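Local coordinates for putative nisin-resistance protein (Streptococcus agalactiae 515, PDB 4Y68) that probably confers resistance to the lantibiotic nisin as a lipoprotein peptidase of family S41 that cleaves the peptide, at residues S106-Y111 with P124-L129; L157-G162 with I221-T226; G163-M168 with A227-M232; G252-N257 with T286-D291. One frame throughout, in Å; residues are numbered along the deposited sequence.

Interaction 1: S106-Y111 with P124-L129; sequences SRYPEY and PSISKL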
loop_
_atom_site.group_PDB
_atom_site.type_symbol
_atom_site.label_atom_id
_atom_site.label_comp_id
_atom_site.label_asym_id
_atom_site.label_seq_id
_atom_site.Cartn_x
_atom_site.Cartn_y
_atom_site.Cartn_z
ATOM N N SER A 106 -6.309 4.673 -11.773
ATOM C CA SER A 106 -6.285 3.237 -11.486
ATOM C C SER A 106 -6.268 2.364 -12.744
ATOM O O SER A 106 -6.902 2.683 -13.748
ATOM C CB SER A 106 -7.477 2.875 -10.609
ATOM O OG SER A 106 -7.416 3.601 -9.394
ATOM N N ARG A 107 -5.543 1.254 -12.692
ATOM C CA ARG A 107 -5.451 0.393 -13.866
ATOM C C ARG A 107 -5.764 -1.040 -13.498
ATOM O O ARG A 107 -5.735 -1.394 -12.325
ATOM C CB ARG A 107 -4.069 0.495 -14.499
ATOM C CG ARG A 107 -3.098 1.337 -13.693
ATOM C CD ARG A 107 -2.744 2.608 -14.425
ATOM N NE ARG A 107 -1.993 3.546 -13.583
ATOM C CZ ARG A 107 -0.675 3.723 -13.654
ATOM N NH1 ARG A 107 0.043 3.014 -14.519
ATOM N NH2 ARG A 107 -0.073 4.610 -12.862
ATOM N N TYR A 108 -6.082 -1.868 -14.494
ATOM C CA TYR A 108 -6.283 -3.290 -14.227
ATOM C C TYR A 108 -5.084 -4.154 -14.652
ATOM O O TYR A 108 -4.315 -3.787 -15.544
ATOM C CB TYR A 108 -7.573 -3.764 -14.896
ATOM C CG TYR A 108 -8.781 -3.090 -14.287
ATOM C CD1 TYR A 108 -9.100 -3.262 -12.939
ATOM C CD2 TYR A 108 -9.589 -2.251 -15.049
ATOM C CE1 TYR A 108 -10.205 -2.619 -12.366
ATOM C CE2 TYR A 108 -10.690 -1.613 -14.497
ATOM C CZ TYR A 108 -10.996 -1.795 -13.158
ATOM O OH TYR A 108 -12.091 -1.137 -12.631
ATOM N N PRO A 109 -4.912 -5.304 -13.984
ATOM C CA PRO A 109 -3.827 -6.243 -14.292
ATOM C C PRO A 109 -3.929 -6.723 -15.725
ATOM O O PRO A 109 -5.025 -6.740 -16.283
ATOM C CB PRO A 109 -4.059 -7.414 -13.311
ATOM C CG PRO A 109 -4.951 -6.889 -12.284
ATOM C CD PRO A 109 -5.817 -5.848 -12.966
ATOM N N GLU A 110 -2.793 -7.111 -16.290
ATOM C CA GLU A 110 -2.674 -7.603 -17.659
ATOM C C GLU A 110 -1.723 -8.773 -17.612
ATOM O O GLU A 110 -0.880 -8.814 -16.726
ATOM C CB GLU A 110 -2.103 -6.536 -18.589
ATOM C CG GLU A 110 -3.092 -5.849 -19.489
ATOM C CD GLU A 110 -2.389 -4.923 -20.463
ATOM O OE1 GLU A 110 -1.466 -4.203 -20.008
ATOM O OE2 GLU A 110 -2.746 -4.930 -21.672
ATOM N N TYR A 111 -1.839 -9.714 -18.546
ATOM C CA TYR A 111 -0.794 -10.723 -18.722
ATOM C C TYR A 111 -0.460 -10.925 -20.191
ATOM O O TYR A 111 -1.273 -10.643 -21.067
ATOM C CB TYR A 111 -1.205 -12.060 -18.109
ATOM C CG TYR A 111 -2.017 -12.914 -19.060
ATOM C CD1 TYR A 111 -3.357 -12.645 -19.287
ATOM C CD2 TYR A 111 -1.433 -13.966 -19.754
ATOM C CE1 TYR A 111 -4.096 -13.401 -20.160
ATOM C CE2 TYR A 111 -2.169 -14.739 -20.623
ATOM C CZ TYR A 111 -3.502 -14.451 -20.824
ATOM O OH TYR A 111 -4.251 -15.211 -21.689
ATOM N N PRO A 124 -0.726 -3.465 -11.558
ATOM C CA PRO A 124 -0.575 -2.006 -11.471
ATOM C C PRO A 124 -1.239 -1.363 -10.265
ATOM O O PRO A 124 -2.052 -2.001 -9.591
ATOM C CB PRO A 124 -1.273 -1.523 -12.743
ATOM C CG PRO A 124 -2.421 -2.476 -12.857
ATOM C CD PRO A 124 -1.876 -3.831 -12.402
ATOM N N SER A 125 -0.902 -0.099 -10.031
ATOM C CA SER A 125 -1.606 0.760 -9.066
ATOM C C SER A 125 -3.109 0.783 -9.261
ATOM O O SER A 125 -3.592 0.951 -10.371
ATOM C CB SER A 125 -1.115 2.209 -9.163
ATOM O OG SER A 125 0.286 2.287 -9.353
ATOM N N ILE A 126 -3.845 0.641 -8.169
ATOM C CA ILE A 126 -5.275 0.913 -8.146
ATOM C C ILE A 126 -5.630 1.481 -6.784
ATOM O O ILE A 126 -5.262 0.908 -5.752
ATOM C CB ILE A 126 -6.125 -0.335 -8.396
ATOM C CG1 ILE A 126 -7.600 -0.026 -8.124
ATOM C CG2 ILE A 126 -5.648 -1.498 -7.525
ATOM C CD1 ILE A 126 -8.541 -1.161 -8.511
ATOM N N SER A 127 -6.352 2.596 -6.795
ATOM C CA SER A 127 -6.704 3.313 -5.579
ATOM C C SER A 127 -8.188 3.284 -5.317
ATOM O O SER A 127 -8.655 3.842 -4.316
ATOM C CB SER A 127 -6.244 4.762 -5.667
ATOM O OG SER A 127 -5.025 4.895 -4.959
ATOM N N LYS A 128 -8.930 2.658 -6.231
ATOM C CA LYS A 128 -10.375 2.656 -6.141
ATOM C C LYS A 128 -10.821 1.896 -4.920
ATOM O O LYS A 128 -10.119 0.999 -4.449
ATOM C CB LYS A 128 -10.988 2.083 -7.409
ATOM C CG LYS A 128 -11.222 3.173 -8.465
ATOM C CD LYS A 128 -11.470 2.582 -9.834
ATOM C CE LYS A 128 -11.673 3.662 -10.902
ATOM N NZ LYS A 128 -11.727 3.050 -12.266
ATOM N N LEU A 129 -11.971 2.309 -4.389
ATOM C CA LEU A 129 -12.579 1.720 -3.193
ATOM C C LEU A 129 -13.839 0.949 -3.542
ATOM O O LEU A 129 -14.182 -0.013 -2.873
ATOM C CB LEU A 129 -12.946 2.800 -2.159
ATOM C CG LEU A 129 -11.834 3.684 -1.609
ATOM C CD1 LEU A 129 -12.389 4.610 -0.527
ATOM C CD2 LEU A 129 -10.722 2.778 -1.075
#
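With chi1 at -60°, Ser-106 carries its OG beside its own backbone N and aims it at Ser-127, while Arg-107, whose chi1 of 6° nearly eclipses CG with its backbone N, lays CG against the ring of Pro-124. Ser-106 OG accepts an almost straight hydrogen bond from Ser-127 N (3.0 Å, 176° at the hydrogen). The same hydroxyl bonds to Thr-103 O, so it has two hydrogen-bond partners. One residue further, Arg-107 N donates to Ser-125 O at 3.0 Å. Both bonds lie beyond the open end of a beta hairpin: strand 110-113, at the edge of the mixed sheet of the S41 core, pairs antiparallel with strand 118-122, and the chain on either side of the hairpin stays in contact before 124-129 leads into helix 131-147. The Arg-107 side chain and the proline ring run antiparallel alongside each other, with Arg-107 CG 3.5 Å from Pro-124 CB. Pro-124 CG lies 3.5 Å from both Arg-107 O and Tyr-108 O, and Pro-124 CD reaches Pro-109 CA at 3.6 Å. Ser-125 OG lies over one face of the Arg-107 guanidinium but is bonded to Thr-161 N, whereas Arg-107 NE turns back to Asp-105 O. At the other end Ile-126 extends CD1 obliquely toward Tyr-108 CE1, 4.4 Å away, and the aliphatic chain of Lys-128 runs past Ser-106, bringing CG to 3.9 Å from Ser-106 OG.

Interaction 2: L157-G162 with I221-T226; sequences LSNNTG and ITNHKT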
loop_
_atom_site.group_PDB
_atom_site.type_symbol
_atom_site.label_atom_id
_atom_site.label_comp_id
_atom_site.label_asym_id
_atom_site.label_seq_id
_atom_site.Cartn_x
_atom_site.Cartn_y
_atom_site.Cartn_z
ATOM N N LEU A 157 5.728 -5.691 -10.554
ATOM C CA LEU A 157 5.278 -4.606 -9.690
ATOM C C LEU A 157 5.980 -3.294 -10.011
ATOM O O LEU A 157 5.840 -2.336 -9.253
ATOM C CB LEU A 157 5.510 -4.962 -8.203
ATOM C CG LEU A 157 4.763 -6.192 -7.636
ATOM C CD1 LEU A 157 5.379 -6.681 -6.337
ATOM C CD2 LEU A 157 3.271 -5.948 -7.452
ATOM N N SER A 158 6.761 -3.263 -11.096
ATOM C CA SER A 158 7.357 -1.993 -11.575
ATOM C C SER A 158 6.321 -0.887 -11.629
ATOM O O SER A 158 5.206 -1.106 -12.096
ATOM C CB SER A 158 7.971 -2.143 -12.974
ATOM O OG SER A 158 8.941 -3.174 -13.027
ATOM N N ASN A 159 6.672 0.298 -11.157
ATOM C CA ASN A 159 5.802 1.453 -11.317
ATOM C C ASN A 159 4.476 1.354 -10.589
ATOM O O ASN A 159 3.618 2.206 -10.789
ATOM C CB ASN A 159 5.515 1.712 -12.807
ATOM C CG ASN A 159 6.793 1.919 -13.618
ATOM O OD1 ASN A 159 7.787 2.407 -13.089
ATOM N ND2 ASN A 159 6.772 1.526 -14.902
ATOM N N ASN A 160 4.276 0.314 -9.785
ATOM C CA ASN A 160 3.059 0.244 -8.968
ATOM C C ASN A 160 3.326 1.015 -7.684
ATOM O O ASN A 160 4.111 0.573 -6.851
ATOM C CB ASN A 160 2.666 -1.213 -8.687
ATOM C CG ASN A 160 1.428 -1.351 -7.814
ATOM O OD1 ASN A 160 1.013 -0.417 -7.118
ATOM N ND2 ASN A 160 0.846 -2.546 -7.822
ATOM N N THR A 161 2.695 2.179 -7.541
ATOM C CA THR A 161 2.956 3.065 -6.392
ATOM C C THR A 161 1.927 2.882 -5.275
ATOM O O THR A 161 1.827 3.708 -4.352
ATOM C CB THR A 161 2.956 4.553 -6.805
ATOM O OG1 THR A 161 1.627 4.922 -7.181
ATOM C CG2 THR A 161 3.909 4.807 -8.012
ATOM N N GLY A 162 1.156 1.809 -5.358
ATOM C CA GLY A 162 0.273 1.466 -4.265
ATOM C C GLY A 162 -1.185 1.702 -4.552
ATOM O O GLY A 162 -1.651 1.557 -5.684
ATOM N N ILE A 221 9.208 -8.863 -10.001
ATOM C CA ILE A 221 10.023 -7.738 -10.456
ATOM C C ILE A 221 9.588 -6.436 -9.784
ATOM O O ILE A 221 8.389 -6.156 -9.662
ATOM C CB ILE A 221 9.954 -7.583 -11.999
ATOM C CG1 ILE A 221 10.424 -8.865 -12.674
ATOM C CG2 ILE A 221 10.764 -6.367 -12.474
ATOM C CD1 ILE A 221 10.315 -8.843 -14.209
ATOM N N THR A 222 10.564 -5.663 -9.322
ATOM C CA THR A 222 10.315 -4.373 -8.710
ATOM C C THR A 222 11.249 -3.341 -9.336
ATOM O O THR A 222 12.309 -3.696 -9.846
ATOM C CB THR A 222 10.544 -4.420 -7.183
ATOM O OG1 THR A 222 11.926 -4.670 -6.903
ATOM C CG2 THR A 222 9.702 -5.516 -6.525
ATOM N N ASN A 223 10.877 -2.064 -9.298
ATOM C CA ASN A 223 11.825 -1.019 -9.668
ATOM C C ASN A 223 11.739 0.105 -8.647
ATOM O O ASN A 223 11.037 -0.049 -7.657
ATOM C CB ASN A 223 11.601 -0.521 -11.106
ATOM C CG ASN A 223 10.291 0.224 -11.303
ATOM O OD1 ASN A 223 9.452 0.276 -10.415
ATOM N ND2 ASN A 223 10.112 0.806 -12.503
ATOM N N HIS A 224 12.460 1.211 -8.865
ATOM C CA HIS A 224 12.544 2.283 -7.876
ATOM C C HIS A 224 11.190 2.925 -7.552
ATOM O O HIS A 224 11.023 3.534 -6.497
ATOM C CB HIS A 224 13.520 3.372 -8.351
ATOM C CG HIS A 224 14.964 3.015 -8.168
ATOM N ND1 HIS A 224 15.444 2.409 -7.024
ATOM C CD2 HIS A 224 16.035 3.169 -8.989
ATOM C CE1 HIS A 224 16.747 2.211 -7.146
ATOM N NE2 HIS A 224 17.130 2.664 -8.327
ATOM N N LYS A 225 10.223 2.794 -8.453
ATOM C CA LYS A 225 8.916 3.417 -8.247
ATOM C C LYS A 225 7.962 2.517 -7.452
ATOM O O LYS A 225 6.981 2.994 -6.885
ATOM C CB LYS A 225 8.279 3.792 -9.587
ATOM C CG LYS A 225 8.938 4.973 -10.304
ATOM C CD LYS A 225 7.938 5.632 -11.278
ATOM C CE LYS A 225 8.615 6.555 -12.294
ATOM N NZ LYS A 225 9.620 7.479 -11.678
ATOM N N THR A 226 8.249 1.224 -7.409
ATOM C CA THR A 226 7.421 0.283 -6.635
ATOM C C THR A 226 7.250 0.760 -5.206
ATOM O O THR A 226 8.223 0.808 -4.468
ATOM C CB THR A 226 8.048 -1.124 -6.627
ATOM O OG1 THR A 226 8.183 -1.573 -7.977
ATOM C CG2 THR A 226 7.160 -2.114 -5.825
#
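Asn-159 and Asn-223 join two loops that leave the C-terminal ends of neighbouring parallel strands, 152-156 and 218-222, in the mixed sheet of the peptidase. The first loop folds as a type II turn, Leu-157 to Asn-160; the second is a type I turn, Asn-223 to Thr-226, reinforced by an Asx turn. Asn-223 holds CG between its backbone N and carbonyl carbon (chi1 67°), which directs the amide at Asn-159. Asn-223 OD1 takes Asn-159 N at 2.9 Å and Lys-225 N from the opposite face, so one oxygen serves both turns. Asn-223 ND2 returns a nearly straight bond to Asn-159 OD1, also 2.9 Å, approaching above the carbonyl plane; the side chains cross at about a right angle, their amide planes 57° apart. Thr-226, with OG1 tucked beside its own N (chi1 -58°), works as a relay: the hydroxyl accepts from Asn-223 N and donates to Leu-157 O at 2.8 Å. Asn-160 N reaches that carbonyl oxygen from its other face. Leu-157 N continues the strand pairing to Ile-221 O at 2.8 Å. Ser-158 OG, bonded to Asp-156, rests 3.7 Å from Ile-221 CG2. Further along the two turns, Thr-226 CA makes a CA-H...O contact of 3.3 Å with Asn-160 O.

Interaction 3: G163-M168 with A227-M232; sequences GNMIPM and ASSAEM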
loop_
_atom_site.group_PDB
_atom_site.type_symbol
_atom_site.label_atom_id
_atom_site.label_comp_id
_atom_site.label_asym_id
_atom_site.label_seq_id
_atom_site.Cartn_x
_atom_site.Cartn_y
_atom_site.Cartn_z
ATOM N N GLY A 163 -1.908 2.076 -3.508
ATOM C CA GLY A 163 -3.351 2.200 -3.564
ATOM C C GLY A 163 -4.003 1.216 -2.611
ATOM O O GLY A 163 -3.504 0.973 -1.510
ATOM N N ASN A 164 -5.112 0.633 -3.052
ATOM C CA ASN A 164 -5.916 -0.275 -2.241
ATOM C C ASN A 164 -5.288 -1.662 -2.139
ATOM O O ASN A 164 -5.245 -2.385 -3.120
ATOM C CB ASN A 164 -7.325 -0.352 -2.850
ATOM C CG ASN A 164 -8.346 -0.974 -1.925
ATOM O OD1 ASN A 164 -8.008 -1.696 -0.997
ATOM N ND2 ASN A 164 -9.626 -0.712 -2.202
ATOM N N MET A 165 -4.777 -2.017 -0.961
ATOM C CA MET A 165 -4.199 -3.349 -0.718
ATOM C C MET A 165 -5.143 -4.522 -1.057
ATOM O O MET A 165 -4.704 -5.562 -1.536
ATOM C CB MET A 165 -3.778 -3.482 0.746
ATOM C CG MET A 165 -2.443 -2.842 1.056
ATOM S SD MET A 165 -1.091 -3.989 0.926
ATOM C CE MET A 165 -1.349 -5.006 2.343
ATOM N N ILE A 166 -6.431 -4.326 -0.832
ATOM C CA ILE A 166 -7.422 -5.406 -0.889
ATOM C C ILE A 166 -7.503 -6.166 -2.238
ATOM O O ILE A 166 -7.452 -7.396 -2.255
ATOM C CB ILE A 166 -8.813 -4.844 -0.522
ATOM C CG1 ILE A 166 -8.856 -4.532 0.974
ATOM C CG2 ILE A 166 -9.902 -5.832 -0.864
ATOM C CD1 ILE A 166 -10.183 -3.915 1.435
ATOM N N PRO A 167 -7.625 -5.445 -3.363
ATOM C CA PRO A 167 -7.613 -6.123 -4.668
ATOM C C PRO A 167 -6.242 -6.695 -5.062
ATOM O O PRO A 167 -6.157 -7.679 -5.821
ATOM C CB PRO A 167 -8.033 -5.011 -5.637
ATOM C CG PRO A 167 -7.823 -3.717 -4.882
ATOM C CD PRO A 167 -8.074 -4.047 -3.463
ATOM N N MET A 168 -5.169 -6.083 -4.560
ATOM C CA MET A 168 -3.817 -6.574 -4.842
ATOM C C MET A 168 -3.548 -7.890 -4.139
ATOM O O MET A 168 -3.174 -8.887 -4.770
ATOM C CB MET A 168 -2.757 -5.543 -4.426
ATOM C CG MET A 168 -2.763 -4.325 -5.285
ATOM S SD MET A 168 -1.357 -3.249 -4.999
ATOM C CE MET A 168 -2.137 -1.757 -5.598
ATOM N N ALA A 227 6.032 1.085 -4.790
ATOM C CA ALA A 227 5.869 1.737 -3.488
ATOM C C ALA A 227 4.643 1.313 -2.686
ATOM O O ALA A 227 3.617 0.933 -3.237
ATOM C CB ALA A 227 5.826 3.271 -3.677
ATOM N N SER A 228 4.763 1.418 -1.370
ATOM C CA SER A 228 3.599 1.475 -0.498
ATOM C C SER A 228 2.855 0.135 -0.486
ATOM O O SER A 228 3.455 -0.889 -0.168
ATOM C CB SER A 228 2.684 2.627 -0.932
ATOM O OG SER A 228 1.931 3.116 0.169
ATOM N N SER A 229 1.572 0.137 -0.843
ATOM C CA SER A 229 0.794 -1.105 -0.905
ATOM C C SER A 229 1.521 -2.166 -1.727
ATOM O O SER A 229 1.474 -3.366 -1.423
ATOM C CB SER A 229 -0.584 -0.849 -1.517
ATOM O OG SER A 229 -1.500 -0.292 -0.590
ATOM N N ALA A 230 2.170 -1.707 -2.789
ATOM C CA ALA A 230 2.918 -2.574 -3.676
ATOM C C ALA A 230 4.113 -3.144 -2.940
ATOM O O ALA A 230 4.460 -4.303 -3.125
ATOM C CB ALA A 230 3.367 -1.804 -4.929
ATOM N N GLU A 231 4.756 -2.319 -2.111
ATOM C CA GLU A 231 5.875 -2.815 -1.318
ATOM C C GLU A 231 5.388 -3.835 -0.268
ATOM O O GLU A 231 6.016 -4.863 -0.080
ATOM C CB GLU A 231 6.608 -1.670 -0.651
ATOM C CG GLU A 231 7.457 -0.879 -1.598
ATOM C CD GLU A 231 8.085 0.295 -0.926
ATOM O OE1 GLU A 231 7.335 1.235 -0.549
ATOM O OE2 GLU A 231 9.317 0.260 -0.745
ATOM N N MET A 232 4.252 -3.564 0.376
ATOM C CA MET A 232 3.713 -4.501 1.366
ATOM C C MET A 232 3.161 -5.768 0.711
ATOM O O MET A 232 3.136 -6.827 1.340
ATOM C CB MET A 232 2.624 -3.846 2.222
ATOM C CG MET A 232 3.135 -3.490 3.636
ATOM S SD MET A 232 4.456 -2.259 3.534
ATOM C CE MET A 232 3.395 -0.879 3.071
#
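Ser-229 drives its side chain into the angle between Gly-163 and Met-165, where the N-terminal ends of helices 165-171 and 229-235 meet in the core of the S41 fold. Each helix follows a loop from a parallel strand of the mixed sheet. This is the tight part: Ser-229 OG, lying beside its own N (chi1 -80°), donates to Gly-163 O from above the carbonyl plane, although the modelled 2.5 Å is short and its exact value doubtful. Met-165 CG closes on the same hydroxyl at 3.2 Å. Packing is looser to both sides. Met-168, buried against Tyr-137, brings SD only to 4.3 Å from Ser-229 CB. Met-165, partly exposed and bent at chi2 and chi3, crosses Met-232 at about a right angle, its SD 3.9 Å from Met-232 CB, with Phe-182 touching both. Each helix start is secured separately. Ser-228, in the N-cap position, makes no capping bond; its OG bonds to His-90 NE2, consistent with the serine-histidine pair of an S41 active site, while its N donates to Glu-231 OE1. Asn-164 caps the other helix, its OD1 accepting from Ile-166 N at 3.1 Å.

Interaction 4: G252-N257 with T286-D291; sequences GYTTVN and TPILPD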
loop_
_atom_site.group_PDB
_atom_site.type_symbol
_atom_site.label_atom_id
_atom_site.label_comp_id
_atom_site.label_asym_id
_atom_site.label_seq_id
_atom_site.Cartn_x
_atom_site.Cartn_y
_atom_site.Cartn_z
ATOM N N GLY A 252 10.773 2.747 -0.936
ATOM C CA GLY A 252 11.025 2.955 0.481
ATOM C C GLY A 252 9.871 3.610 1.212
ATOM O O GLY A 252 10.075 4.553 1.977
ATOM N N TYR A 253 8.651 3.113 0.989
ATOM C CA TYR A 253 7.476 3.625 1.707
ATOM C C TYR A 253 6.879 2.468 2.489
ATOM O O TYR A 253 5.653 2.259 2.533
ATOM C CB TYR A 253 6.469 4.277 0.742
ATOM C CG TYR A 253 6.981 5.612 0.208
ATOM C CD1 TYR A 253 6.592 6.809 0.782
ATOM C CD2 TYR A 253 7.882 5.661 -0.842
ATOM C CE1 TYR A 253 7.072 8.019 0.324
ATOM C CE2 TYR A 253 8.387 6.866 -1.307
ATOM C CZ TYR A 253 7.971 8.043 -0.722
ATOM O OH TYR A 253 8.451 9.245 -1.189
ATOM N N THR A 254 7.780 1.707 3.103
ATOM C CA THR A 254 7.398 0.551 3.878
ATOM C C THR A 254 6.985 1.026 5.269
ATOM O O THR A 254 7.716 0.870 6.243
ATOM C CB THR A 254 8.540 -0.500 3.949
ATOM O OG1 THR A 254 9.804 0.164 4.119
ATOM C CG2 THR A 254 8.595 -1.310 2.642
ATOM N N THR A 255 5.808 1.644 5.337
ATOM C CA THR A 255 5.130 1.854 6.604
ATOM C C THR A 255 3.638 1.713 6.383
ATOM O O THR A 255 3.127 1.989 5.289
ATOM C CB THR A 255 5.439 3.230 7.238
ATOM O OG1 THR A 255 5.349 4.263 6.240
ATOM C CG2 THR A 255 6.835 3.226 7.846
ATOM N N VAL A 256 2.937 1.274 7.421
ATOM C CA VAL A 256 1.483 1.227 7.363
ATOM C C VAL A 256 0.870 2.618 7.620
ATOM O O VAL A 256 1.265 3.332 8.552
ATOM C CB VAL A 256 0.949 0.193 8.370
ATOM C CG1 VAL A 256 -0.546 0.403 8.631
ATOM C CG2 VAL A 256 1.238 -1.228 7.862
ATOM N N ASN A 257 -0.069 3.025 6.775
ATOM C CA ASN A 257 -0.860 4.226 7.036
ATOM C C ASN A 257 -2.287 3.913 7.450
ATOM O O ASN A 257 -2.837 2.861 7.103
ATOM C CB ASN A 257 -0.923 5.136 5.808
ATOM C CG ASN A 257 0.415 5.756 5.466
ATOM O OD1 ASN A 257 1.344 5.755 6.279
ATOM N ND2 ASN A 257 0.521 6.286 4.245
ATOM N N THR A 286 11.955 2.234 4.333
ATOM C CA THR A 286 13.231 1.795 3.808
ATOM C C THR A 286 13.029 0.881 2.596
ATOM O O THR A 286 12.142 0.015 2.586
ATOM C CB THR A 286 14.043 1.050 4.867
ATOM O OG1 THR A 286 13.385 -0.168 5.177
ATOM C CG2 THR A 286 14.144 1.867 6.137
ATOM N N PRO A 287 13.860 1.072 1.567
ATOM C CA PRO A 287 13.706 0.311 0.328
ATOM C C PRO A 287 13.870 -1.198 0.533
ATOM O O PRO A 287 14.598 -1.650 1.411
ATOM C CB PRO A 287 14.818 0.884 -0.566
ATOM C CG PRO A 287 14.995 2.299 -0.072
ATOM C CD PRO A 287 14.838 2.167 1.429
ATOM N N ILE A 288 13.176 -1.972 -0.284
ATOM C CA ILE A 288 13.336 -3.409 -0.261
ATOM C C ILE A 288 14.313 -3.828 -1.366
ATOM O O ILE A 288 14.134 -3.488 -2.533
ATOM C CB ILE A 288 11.982 -4.109 -0.425
ATOM C CG1 ILE A 288 11.001 -3.594 0.638
ATOM C CG2 ILE A 288 12.150 -5.630 -0.312
ATOM C CD1 ILE A 288 9.548 -3.985 0.353
ATOM N N LEU A 289 15.354 -4.556 -0.985
ATOM C CA LEU A 289 16.301 -5.117 -1.949
ATOM C C LEU A 289 15.751 -6.388 -2.584
ATOM O O LEU A 289 15.386 -7.312 -1.877
ATOM C CB LEU A 289 17.640 -5.452 -1.276
ATOM C CG LEU A 289 18.665 -4.348 -1.046
ATOM C CD1 LEU A 289 19.644 -4.300 -2.216
ATOM C CD2 LEU A 289 17.963 -3.023 -0.881
ATOM N N PRO A 290 15.687 -6.442 -3.918
ATOM C CA PRO A 290 15.340 -7.722 -4.531
ATOM C C PRO A 290 16.478 -8.708 -4.323
ATOM O O PRO A 290 17.571 -8.255 -4.014
ATOM C CB PRO A 290 15.164 -7.376 -6.012
ATOM C CG PRO A 290 15.943 -6.131 -6.209
ATOM C CD PRO A 290 15.838 -5.368 -4.912
ATOM N N ASP A 291 16.225 -10.008 -4.468
ATOM C CA ASP A 291 17.274 -11.017 -4.279
ATOM C C ASP A 291 18.438 -10.801 -5.247
ATOM O O ASP A 291 19.605 -11.042 -4.918
ATOM C CB ASP A 291 16.706 -12.425 -4.472
ATOM C CG ASP A 291 15.586 -12.736 -3.504
ATOM O OD1 ASP A 291 15.613 -12.206 -2.370
ATOM O OD2 ASP A 291 14.678 -13.507 -3.880
#
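Thr-254, Thr-286 and Gly-252 bury most of the surface in this small contact. Thr-254 turns its side chain to the other segment with OG1 between its backbone N and carbonyl carbon (chi1 40°), and the hydroxyl donates to Thr-286 O at 2.8 Å, tilted 21° from the carbonyl plane. The same Thr-254 OG1 lies 3.0 Å from Thr-286 N, while the Thr-286 side chain starts off in the other direction. An inverse gamma turn centred on Thr-254 bends the chain here. The two segments belong to connections between the sheets of the peptidase: 252-257 leads from strand 243-247 of the mixed sheet into strand 256-261 of the antiparallel one, and 286-291 returns from strand 282-283 to strand 292-293. Gly-252 has no side chain, and its CA settles on the Thr-286 to Pro-287 peptide, 3.6 Å from Pro-287 N. The Glu-231 carboxylate accepts from both Gly-252 N and Tyr-253 N. Next to the contact, Thr-255 OG1 bonds to His-90 ND1. The Thr-254 methyl touches the end of Ile-288, with Thr-254 CG2 3.6 Å from Ile-288 CD1.

Overall arrangement
From the N terminus, interaction 1 closes first, a short loop round the hairpin of strands 110-113 and 118-122. Interactions 2 and 3 then cross: 157-162 runs straight into 163-168, 221-226 into 227-232, and each contact spans nearly sixty residues, pairing the strand-to-helix loops first and the helix starts next. Interaction 1 touches both, since Ile-126 O meets Asn-164 N at 2.7 Å and Pro-124 packs on Asn-160. Interaction 4 follows in series, enclosing the antiparallel excursion between Asn-257 and Thr-286; its centre lies about 20 Å from that of interaction 1. It meets interaction 3 through Glu-231, and so joins the loop leading into the antiparallel sheet to helix 229-235.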